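Local coordinates for topoisomerase I-like protein (Leishmania donovani, PDB 2B9S) that probably relaxes supercoiled DNA by transiently nicking and resealing one strand, acting as the large subunit of a heterodimeric type IB topoisomerase, at residues R21-H27 with C143-G147; I41-D46 with L101-I107; L315-V321 with Y344-Q348. All coordinates share one frame; numbering follows the deposited sequence.

Contact 1 (R21-H27 with C143-G147); sequences RWETLAH and CVWDG
Strand 25-26 runs antiparallel to strand 142-145, with Ala26 and Val144 as the hydrogen-bonded pair (Ala26 N to Val144 O 3.0 Å, Val144 N to Ala26 O 2.8 Å) and Leu25 facing Trp145 as the non-hydrogen-bonded one. The short strand thereby extends a beta hairpin whose type I' turn is made by Asp146 and Gly147; positive phi angles suit glycine well and are tolerated by aspartate. On one face of the sheet Leu25 lays CD1 3.9 Å from Trp145 CE3, while on the other Ala26 and Val144 form a small, partly exposed pair. Trp22 meets Trp145 in a T-shaped stack: the edge of its five-membered ring is directed at the face of the Trp145 six-membered ring, the planes at 63°. Trp22 CB sits 4.0 Å from the centroid of the Trp145 five-membered ring, a CH-pi contact over the same indole. His210 stacks on the Trp22 ring within the DNA-binding fragment, while Val237 of helix 236-266, at the start of the catalytic core, packs on Trp145; Arg21 packs on a DNA phosphate. At the hairpin tip, a water joins Thr24 OG1 to Gly147 N. Asp146, its CG anti to the carbonyl carbon (chi1 -77°), sends its carboxylate back to the facing chain, where OD1 takes two backbone bonds: Glu23 N on its syn lone pair at 2.6 Å and Thr24 N, nearly in line with the C-O bond, at 3.0 Å.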
loop_
_atom_site.group_PDB
_atom_site.type_symbol
_atom_site.label_atom_id
_atom_site.label_comp_id
_atom_site.label_asym_id
_atom_site.label_seq_id
_atom_site.Cartn_x
_atom_site.Cartn_y
_atom_site.Cartn_z
ATOM N N ARG D 21 -10.820 -6.151 20.224
ATOM C CA ARG D 21 -9.545 -5.447 20.054
ATOM C C ARG D 21 -9.322 -4.359 21.093
ATOM O O ARG D 21 -8.186 -4.006 21.365
ATOM C CB ARG D 21 -9.413 -4.857 18.624
ATOM C CG ARG D 21 -9.586 -5.850 17.498
ATOM C CD ARG D 21 -8.567 -6.986 17.597
ATOM N NE ARG D 21 -7.193 -6.514 17.406
ATOM C CZ ARG D 21 -6.599 -6.382 16.219
ATOM N NH1 ARG D 21 -7.250 -6.667 15.084
ATOM N NH2 ARG D 21 -5.361 -5.940 16.164
ATOM N N TRP D 22 -10.413 -3.832 21.645
ATOM C CA TRP D 22 -10.367 -2.748 22.645
ATOM C C TRP D 22 -11.572 -2.808 23.604
ATOM O O TRP D 22 -12.583 -3.442 23.304
ATOM C CB TRP D 22 -10.277 -1.353 21.987
ATOM C CG TRP D 22 -11.353 -1.058 20.926
ATOM C CD1 TRP D 22 -11.266 -1.321 19.577
ATOM C CD2 TRP D 22 -12.634 -0.449 21.125
ATOM N NE1 TRP D 22 -12.395 -0.914 18.941
ATOM C CE2 TRP D 22 -13.265 -0.385 19.857
ATOM C CE3 TRP D 22 -13.318 0.048 22.245
ATOM C CZ2 TRP D 22 -14.556 0.168 19.677
ATOM C CZ3 TRP D 22 -14.595 0.593 22.069
ATOM C CH2 TRP D 22 -15.204 0.639 20.794
ATOM N N GLU D 23 -11.437 -2.145 24.753
ATOM C CA GLU D 23 -12.507 -2.038 25.756
ATOM C C GLU D 23 -13.088 -0.645 25.732
ATOM O O GLU D 23 -14.301 -0.451 25.862
ATOM C CB GLU D 23 -11.980 -2.369 27.161
ATOM C CG GLU D 23 -11.688 -3.860 27.350
ATOM C CD GLU D 23 -12.906 -4.743 27.050
ATOM O OE1 GLU D 23 -14.055 -4.298 27.328
ATOM O OE2 GLU D 23 -12.704 -5.879 26.541
ATOM N N THR D 24 -12.201 0.328 25.571
ATOM C CA THR D 24 -12.619 1.713 25.454
ATOM C C THR D 24 -11.902 2.397 24.290
ATOM O O THR D 24 -10.721 2.142 24.021
ATOM C CB THR D 24 -12.365 2.524 26.754
ATOM O OG1 THR D 24 -10.977 2.471 27.087
ATOM C CG2 THR D 24 -13.208 2.002 27.923
ATOM N N LEU D 25 -12.630 3.280 23.624
ATOM C CA LEU D 25 -12.095 4.061 22.538
ATOM C C LEU D 25 -12.720 5.448 22.497
ATOM O O LEU D 25 -13.928 5.590 22.379
ATOM C CB LEU D 25 -12.289 3.309 21.201
ATOM C CG LEU D 25 -11.718 3.864 19.901
ATOM C CD1 LEU D 25 -10.227 4.233 20.011
ATOM C CD2 LEU D 25 -11.987 2.857 18.780
ATOM N N ALA D 26 -11.871 6.460 22.584
ATOM C CA ALA D 26 -12.272 7.850 22.504
ATOM C C ALA D 26 -11.434 8.589 21.460
ATOM O O ALA D 26 -10.208 8.445 21.411
ATOM C CB ALA D 26 -12.121 8.526 23.880
ATOM N N HIS D 27 -12.091 9.398 20.633
ATOM C CA HIS D 27 -11.392 10.186 19.613
ATOM C C HIS D 27 -12.291 11.310 19.149
ATOM O O HIS D 27 -13.484 11.310 19.426
ATOM C CB HIS D 27 -10.927 9.305 18.422
ATOM C CG HIS D 27 -12.051 8.665 17.661
ATOM N ND1 HIS D 27 -12.701 9.294 16.617
ATOM C CD2 HIS D 27 -12.644 7.453 17.803
ATOM C CE1 HIS D 27 -13.652 8.500 16.157
ATOM N NE2 HIS D 27 -13.635 7.376 16.855
ATOM N N CYS D 143 -5.896 9.735 19.862
ATOM C CA CYS D 143 -7.066 9.082 20.412
ATOM C C CYS D 143 -6.659 8.405 21.727
ATOM O O CYS D 143 -5.485 8.404 22.087
ATOM C CB CYS D 143 -7.637 8.068 19.402
ATOM S SG CYS D 143 -6.712 6.542 19.250
ATOM N N VAL D 144 -7.627 7.842 22.441
ATOM C CA VAL D 144 -7.331 7.097 23.653
ATOM C C VAL D 144 -7.905 5.696 23.482
ATOM O O VAL D 144 -9.118 5.505 23.414
ATOM C CB VAL D 144 -7.855 7.822 24.962
ATOM C CG1 VAL D 144 -7.554 6.995 26.209
ATOM C CG2 VAL D 144 -7.229 9.209 25.110
ATOM N N TRP D 145 -6.999 4.730 23.384
ATOM C CA TRP D 145 -7.311 3.330 23.134
ATOM C C TRP D 145 -6.983 2.588 24.415
ATOM O O TRP D 145 -5.811 2.498 24.793
ATOM C CB TRP D 145 -6.430 2.837 21.977
ATOM C CG TRP D 145 -6.584 1.390 21.568
ATOM C CD1 TRP D 145 -6.230 0.286 22.294
ATOM C CD2 TRP D 145 -7.069 0.897 20.305
ATOM N NE1 TRP D 145 -6.508 -0.860 21.587
ATOM C CE2 TRP D 145 -7.008 -0.517 20.357
ATOM C CE3 TRP D 145 -7.573 1.512 19.144
ATOM C CZ2 TRP D 145 -7.419 -1.333 19.283
ATOM C CZ3 TRP D 145 -7.996 0.697 18.076
ATOM C CH2 TRP D 145 -7.918 -0.707 18.162
ATOM N N ASP D 146 -8.012 2.051 25.069
ATOM C CA ASP D 146 -7.886 1.374 26.364
ATOM C C ASP D 146 -7.089 2.192 27.403
ATOM O O ASP D 146 -6.206 1.655 28.080
ATOM C CB ASP D 146 -7.252 -0.011 26.179
ATOM C CG ASP D 146 -8.221 -1.040 25.630
ATOM O OD1 ASP D 146 -9.429 -0.761 25.559
ATOM O OD2 ASP D 146 -7.764 -2.146 25.277
ATOM N N GLY D 147 -7.378 3.491 27.494
ATOM C CA GLY D 147 -6.718 4.382 28.465
ATOM C C GLY D 147 -5.362 4.935 28.054
ATOM O O GLY D 147 -4.862 5.874 28.672
HETATM O O HOH W 1 -9.493 4.555 26.064
#

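Contact 2 (I41-D46 with L101-I107); sequences IPIFYD and LCDFEPI
Tyr45 receives Cys102 SG at the edge of its ring, in the ring plane and 3.7 Å from Tyr45 CD1, a sulfur-aromatic contact. Leu101 approaches the same ring obliquely, its CB 3.6 Å from Tyr45 CE1, and carries CD1 on toward the phenol oxygen and the side of Asp46. Swinging the ring anti to the backbone N (chi1 -175°) brings it beside these two residues and leaves the hydroxyl to bond to Arg97 N. The Phe44 ring, on the opposite face of the sheet, has Pro106 CG at its edge, 4.0 Å from Phe44 CE1. Phe104 turns its ring the other way, to an edge-to-face pairing with Phe63, though its CD1 still touches Ile43 CG2.

Aliphatic branches fill in beyond the rings. Ile43 is well placed here because its two arms part: CG2 meets Ile107 CD1 at 3.6 Å, while CD1 reaches toward Cys102 CB. Ile41 CG2 lies 3.5 Å from Pro106 CB. Trp85 of helix 75-89 packs on both Ile43 and Cys102.

The backbones are joined by Phe44 N to Asp103 O and Asp103 N to Phe44 O, the latter 2.8 Å, and then by Asp46 N to Leu101 O at 2.9 Å. Past this pairing, Asp103 OD1 accepts from Glu105 N in an Asx turn that leads into the helix. Phe104 is the N-cap residue, and Pro106 suits the first helical turn, where an amide hydrogen is not needed. Strand 102-103 is the outer strand, next to 43-45, of a three-stranded antiparallel sheet in this chain, running directly into helix 105-119 in a strand-to-helix junction of the DNA-binding region.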
loop_
_atom_site.group_PDB
_atom_site.type_symbol
_atom_site.label_atom_id
_atom_site.label_comp_id
_atom_site.label_asym_id
_atom_site.label_seq_id
_atom_site.Cartn_x
_atom_site.Cartn_y
_atom_site.Cartn_z
ATOM N N ILE D 41 -12.064 32.787 -12.434
ATOM C CA ILE D 41 -11.355 32.828 -13.724
ATOM C C ILE D 41 -12.080 31.959 -14.772
ATOM O O ILE D 41 -12.300 30.778 -14.549
ATOM C CB ILE D 41 -9.844 32.415 -13.597
ATOM C CG1 ILE D 41 -9.117 33.207 -12.498
ATOM C CG2 ILE D 41 -9.089 32.600 -14.935
ATOM C CD1 ILE D 41 -9.180 34.742 -12.651
ATOM N N PRO D 42 -12.436 32.517 -15.915
ATOM C CA PRO D 42 -13.066 31.712 -16.964
ATOM C C PRO D 42 -12.102 30.786 -17.709
ATOM O O PRO D 42 -10.900 30.951 -17.635
ATOM C CB PRO D 42 -13.617 32.761 -17.907
ATOM C CG PRO D 42 -12.686 33.866 -17.782
ATOM C CD PRO D 42 -12.193 33.888 -16.375
ATOM N N ILE D 43 -12.649 29.820 -18.430
ATOM C CA ILE D 43 -11.970 29.248 -19.576
ATOM C C ILE D 43 -12.526 29.752 -20.898
ATOM O O ILE D 43 -13.506 30.465 -20.934
ATOM C CB ILE D 43 -11.973 27.710 -19.528
ATOM C CG1 ILE D 43 -13.352 27.142 -19.824
ATOM C CG2 ILE D 43 -11.432 27.206 -18.239
ATOM C CD1 ILE D 43 -13.327 25.914 -20.651
ATOM N N PHE D 44 -11.873 29.382 -21.984
ATOM C CA PHE D 44 -12.357 29.709 -23.303
ATOM C C PHE D 44 -12.677 28.445 -24.079
ATOM O O PHE D 44 -11.834 27.596 -24.248
ATOM C CB PHE D 44 -11.347 30.584 -24.043
ATOM C CG PHE D 44 -11.280 31.999 -23.543
ATOM C CD1 PHE D 44 -10.622 32.307 -22.381
ATOM C CD2 PHE D 44 -11.877 33.019 -24.240
ATOM C CE1 PHE D 44 -10.575 33.585 -21.933
ATOM C CE2 PHE D 44 -11.825 34.298 -23.788
ATOM C CZ PHE D 44 -11.176 34.583 -22.637
ATOM N N TYR D 45 -13.917 28.316 -24.524
ATOM C CA TYR D 45 -14.316 27.187 -25.338
ATOM C C TYR D 45 -14.520 27.627 -26.785
ATOM O O TYR D 45 -15.214 28.609 -27.044
ATOM C CB TYR D 45 -15.580 26.522 -24.799
ATOM C CG TYR D 45 -15.930 25.270 -25.579
ATOM C CD1 TYR D 45 -15.240 24.073 -25.352
ATOM C CD2 TYR D 45 -16.905 25.297 -26.576
ATOM C CE1 TYR D 45 -15.532 22.926 -26.080
ATOM C CE2 TYR D 45 -17.208 24.150 -27.308
ATOM C CZ TYR D 45 -16.515 22.970 -27.053
ATOM O OH TYR D 45 -16.806 21.828 -27.774
ATOM N N ASP D 46 -13.896 26.900 -27.713
ATOM C CA ASP D 46 -13.860 27.264 -29.135
ATOM C C ASP D 46 -13.663 28.782 -29.373
ATOM O O ASP D 46 -14.327 29.388 -30.221
ATOM C CB ASP D 46 -15.107 26.732 -29.841
ATOM C CG ASP D 46 -14.950 26.663 -31.350
ATOM O OD1 ASP D 46 -13.793 26.723 -31.849
ATOM O OD2 ASP D 46 -15.999 26.547 -32.025
ATOM N N LEU D 101 -11.252 21.585 -27.735
ATOM C CA LEU D 101 -11.653 22.981 -27.915
ATOM C C LEU D 101 -11.683 23.805 -26.621
ATOM O O LEU D 101 -12.019 24.991 -26.657
ATOM C CB LEU D 101 -13.019 23.050 -28.619
ATOM C CG LEU D 101 -13.086 22.487 -30.039
ATOM C CD1 LEU D 101 -14.464 22.730 -30.614
ATOM C CD2 LEU D 101 -12.021 23.126 -30.923
ATOM N N CYS D 102 -11.335 23.180 -25.492
ATOM C CA CYS D 102 -11.273 23.864 -24.196
ATOM C C CYS D 102 -9.901 24.449 -23.987
ATOM O O CYS D 102 -8.917 23.733 -24.097
ATOM C CB CYS D 102 -11.539 22.899 -23.044
ATOM S SG CYS D 102 -13.134 22.133 -23.003
ATOM N N ASP D 103 -9.821 25.733 -23.649
ATOM C CA ASP D 103 -8.544 26.373 -23.358
ATOM C C ASP D 103 -8.507 26.770 -21.885
ATOM O O ASP D 103 -9.209 27.680 -21.455
ATOM C CB ASP D 103 -8.378 27.592 -24.254
ATOM C CG ASP D 103 -6.994 28.211 -24.193
ATOM O OD1 ASP D 103 -6.205 27.934 -23.267
ATOM O OD2 ASP D 103 -6.703 29.015 -25.093
ATOM N N PHE D 104 -7.666 26.079 -21.125
ATOM C CA PHE D 104 -7.572 26.236 -19.679
ATOM C C PHE D 104 -6.508 27.207 -19.247
ATOM O O PHE D 104 -6.231 27.323 -18.061
ATOM C CB PHE D 104 -7.260 24.888 -19.033
ATOM C CG PHE D 104 -8.328 23.857 -19.222
ATOM C CD1 PHE D 104 -9.401 23.782 -18.329
ATOM C CD2 PHE D 104 -8.243 22.925 -20.272
ATOM C CE1 PHE D 104 -10.391 22.824 -18.487
ATOM C CE2 PHE D 104 -9.244 21.945 -20.444
ATOM C CZ PHE D 104 -10.319 21.898 -19.543
ATOM N N GLU D 105 -5.923 27.918 -20.203
ATOM C CA GLU D 105 -4.749 28.757 -19.950
ATOM C C GLU D 105 -4.928 29.867 -18.883
ATOM O O GLU D 105 -4.034 30.059 -18.039
ATOM C CB GLU D 105 -4.191 29.301 -21.281
ATOM C CG GLU D 105 -2.754 29.817 -21.216
ATOM C CD GLU D 105 -1.721 28.769 -20.700
ATOM O OE1 GLU D 105 -1.986 27.539 -20.671
ATOM O OE2 GLU D 105 -0.616 29.195 -20.326
ATOM N N PRO D 106 -6.067 30.608 -18.905
ATOM C CA PRO D 106 -6.239 31.591 -17.815
ATOM C C PRO D 106 -6.191 30.950 -16.407
ATOM O O PRO D 106 -5.606 31.521 -15.487
ATOM C CB PRO D 106 -7.619 32.210 -18.110
ATOM C CG PRO D 106 -7.848 31.968 -19.576
ATOM C CD PRO D 106 -7.197 30.647 -19.862
ATOM N N ILE D 107 -6.783 29.767 -16.234
ATOM C CA ILE D 107 -6.730 29.117 -14.933
ATOM C C ILE D 107 -5.316 28.615 -14.618
ATOM O O ILE D 107 -4.831 28.797 -13.498
ATOM C CB ILE D 107 -7.745 27.975 -14.790
ATOM C CG1 ILE D 107 -9.181 28.531 -14.862
ATOM C CG2 ILE D 107 -7.433 27.176 -13.503
ATOM C CD1 ILE D 107 -10.277 27.458 -14.886
#

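Contact 3 (L315-V321 with Y344-Q348); sequences LMPDNIV and YALLQ
The polar link between the segments is made by Tyr344, whose hydroxyl donates a weak hydrogen bond to Met316 O at 2.7 Å. With CG anti to the backbone N (chi1 -176°), the phenol ring projects from the helix into the bend between Leu315 and Val321. That bend is closed on itself by Met316 N bonding to Ile320 O, so the turn the tyrosine packs against has its own backbone bond. Tyrosine suits the place because its length lets the ring lie against the turn while the terminal hydroxyl reaches a carbonyl.

Contacts with the ring differ from side to side. Asn319 OD1 stands over one face, offset toward the rim and 3.7 Å from Tyr344 CG, with the amide and ring planes 54° apart. Asparagine is at home here because it accepts the left-handed backbone (phi 58°) that the turn demands. Ile320 O lies at the ring edge, in its plane, 3.6 Å from Tyr344 CE2. From the other side of the ring plane comes Leu315, whose CG makes an off-centre CH-pi contact 4.3 Å from the Tyr344 ring centroid.

This is helix 341-351 packing against one end of the three-stranded antiparallel sheet of the catalytic core, at the turn that joins strands 313-315 and 320-326.

Apolar contacts continue along the helix. Leu315 spreads its two methyls over it, CD1 near Leu347 CB and CD2 3.6 Å from Gln348 CG, the aliphatic part of a side chain that can keep its amide at the surface. Deeper in, Val321 CG2 meets Leu347 CD1 at 3.7 Å, and Val279 and Phe283 of helix 272-287 cover Leu347 further.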
loop_
_atom_site.group_PDB
_atom_site.type_symbol
_atom_site.label_atom_id
_atom_site.label_comp_id
_atom_site.label_asym_id
_atom_site.label_seq_id
_atom_site.Cartn_x
_atom_site.Cartn_y
_atom_site.Cartn_z
ATOM N N LEU D 315 10.186 -20.335 -21.830
ATOM C CA LEU D 315 11.019 -21.508 -21.544
ATOM C C LEU D 315 12.303 -21.509 -22.386
ATOM O O LEU D 315 12.251 -21.638 -23.612
ATOM C CB LEU D 315 10.216 -22.811 -21.744
ATOM C CG LEU D 315 9.370 -23.474 -20.633
ATOM C CD1 LEU D 315 9.015 -22.576 -19.458
ATOM C CD2 LEU D 315 8.113 -24.102 -21.217
ATOM N N MET D 316 13.437 -21.358 -21.701
ATOM C CA MET D 316 14.773 -21.261 -22.299
ATOM C C MET D 316 15.523 -22.603 -22.198
ATOM O O MET D 316 15.089 -23.490 -21.454
ATOM C CB MET D 316 15.596 -20.172 -21.584
ATOM C CG MET D 316 14.835 -18.887 -21.264
ATOM S SD MET D 316 14.344 -17.968 -22.718
ATOM C CE MET D 316 15.913 -17.222 -23.168
ATOM N N PRO D 317 16.664 -22.737 -22.925
ATOM C CA PRO D 317 17.412 -23.996 -23.076
ATOM C C PRO D 317 17.715 -24.798 -21.807
ATOM O O PRO D 317 17.265 -25.949 -21.712
ATOM C CB PRO D 317 18.704 -23.559 -23.776
ATOM C CG PRO D 317 18.284 -22.401 -24.584
ATOM C CD PRO D 317 17.313 -21.657 -23.697
ATOM N N ASP D 318 18.436 -24.233 -20.842
ATOM C CA ASP D 318 18.974 -25.083 -19.758
ATOM C C ASP D 318 18.195 -25.032 -18.434
ATOM O O ASP D 318 18.736 -24.642 -17.391
ATOM C CB ASP D 318 20.475 -24.830 -19.553
ATOM C CG ASP D 318 21.293 -25.098 -20.819
ATOM O OD1 ASP D 318 21.316 -26.262 -21.285
ATOM O OD2 ASP D 318 21.912 -24.143 -21.350
ATOM N N ASN D 319 16.934 -25.471 -18.490
ATOM C CA ASN D 319 16.004 -25.433 -17.347
ATOM C C ASN D 319 15.782 -24.031 -16.788
ATOM O O ASN D 319 15.440 -23.851 -15.627
ATOM C CB ASN D 319 16.434 -26.400 -16.236
ATOM C CG ASN D 319 16.244 -27.840 -16.625
ATOM O OD1 ASN D 319 15.409 -28.160 -17.480
ATOM N ND2 ASN D 319 17.016 -28.725 -16.007
ATOM N N ILE D 320 15.969 -23.046 -17.648
ATOM C CA ILE D 320 15.844 -21.653 -17.287
ATOM C C ILE D 320 14.461 -21.113 -17.728
ATOM O O ILE D 320 14.043 -21.289 -18.881
ATOM C CB ILE D 320 17.057 -20.852 -17.835
ATOM C CG1 ILE D 320 18.288 -21.168 -16.979
ATOM C CG2 ILE D 320 16.796 -19.345 -17.838
ATOM C CD1 ILE D 320 19.612 -20.863 -17.641
ATOM N N VAL D 321 13.741 -20.525 -16.770
ATOM C CA VAL D 321 12.502 -19.807 -17.046
ATOM C C VAL D 321 12.782 -18.314 -16.992
ATOM O O VAL D 321 13.306 -17.816 -16.010
ATOM C CB VAL D 321 11.370 -20.166 -16.069
ATOM C CG1 VAL D 321 10.015 -19.682 -16.613
ATOM C CG2 VAL D 321 11.309 -21.654 -15.844
ATOM N N TYR D 344 10.322 -27.458 -14.509
ATOM C CA TYR D 344 10.452 -27.021 -15.892
ATOM C C TYR D 344 9.599 -27.865 -16.844
ATOM O O TYR D 344 8.965 -27.311 -17.747
ATOM C CB TYR D 344 11.923 -27.001 -16.314
ATOM C CG TYR D 344 12.169 -26.465 -17.715
ATOM C CD1 TYR D 344 11.979 -27.288 -18.839
ATOM C CD2 TYR D 344 12.605 -25.151 -17.918
ATOM C CE1 TYR D 344 12.204 -26.814 -20.130
ATOM C CE2 TYR D 344 12.843 -24.668 -19.202
ATOM C CZ TYR D 344 12.635 -25.513 -20.304
ATOM O OH TYR D 344 12.852 -25.064 -21.582
ATOM N N ALA D 345 9.568 -29.182 -16.622
ATOM C CA ALA D 345 8.736 -30.110 -17.395
ATOM C C ALA D 345 7.223 -29.934 -17.168
ATOM O O ALA D 345 6.425 -30.061 -18.106
ATOM C CB ALA D 345 9.140 -31.537 -17.092
ATOM N N LEU D 346 6.841 -29.703 -15.912
ATOM C CA LEU D 346 5.476 -29.339 -15.529
ATOM C C LEU D 346 5.008 -28.050 -16.232
ATOM O O LEU D 346 3.908 -28.009 -16.754
ATOM C CB LEU D 346 5.382 -29.188 -14.013
ATOM C CG LEU D 346 5.221 -30.453 -13.158
ATOM C CD1 LEU D 346 5.301 -30.151 -11.665
ATOM C CD2 LEU D 346 3.937 -31.195 -13.478
ATOM N N LEU D 347 5.862 -27.027 -16.267
ATOM C CA LEU D 347 5.608 -25.786 -16.989
ATOM C C LEU D 347 5.397 -25.966 -18.501
ATOM O O LEU D 347 4.627 -25.210 -19.109
ATOM C CB LEU D 347 6.741 -24.777 -16.736
ATOM C CG LEU D 347 6.827 -24.143 -15.338
ATOM C CD1 LEU D 347 8.048 -23.219 -15.218
ATOM C CD2 LEU D 347 5.514 -23.409 -14.953
ATOM N N GLN D 348 6.088 -26.939 -19.104
ATOM C CA GLN D 348 5.852 -27.282 -20.510
ATOM C C GLN D 348 4.451 -27.877 -20.671
ATOM O O GLN D 348 3.757 -27.575 -21.618
ATOM C CB GLN D 348 6.914 -28.264 -21.036
ATOM C CG GLN D 348 8.352 -27.707 -21.079
ATOM C CD GLN D 348 9.371 -28.764 -21.469
ATOM O OE1 GLN D 348 9.433 -29.843 -20.869
ATOM N NE2 GLN D 348 10.167 -28.467 -22.493
#

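How the contacts relate
Contacts 1 and 2 both belong to the DNA-binding region, contact 2 being nested in the chain loop that contact 1 closes, yet their centres lie about 51 Å apart. Contact 3 follows later, in the catalytic core, about 55 Å between centres from contact 1 and 58 Å from contact 2; none touches another. Contact 1 comes nearest to the bound DNA, about 4 Å between nearest atoms, against about 18 Å for contact 2 and 17 Å for contact 3. The vanadate is held by Arg290, Lys328, Arg386 and His429. Contact 3 relates to that site through its sheet: Lys328 lies between strands 320-326 and 332-338, beyond the strand that begins in this contact.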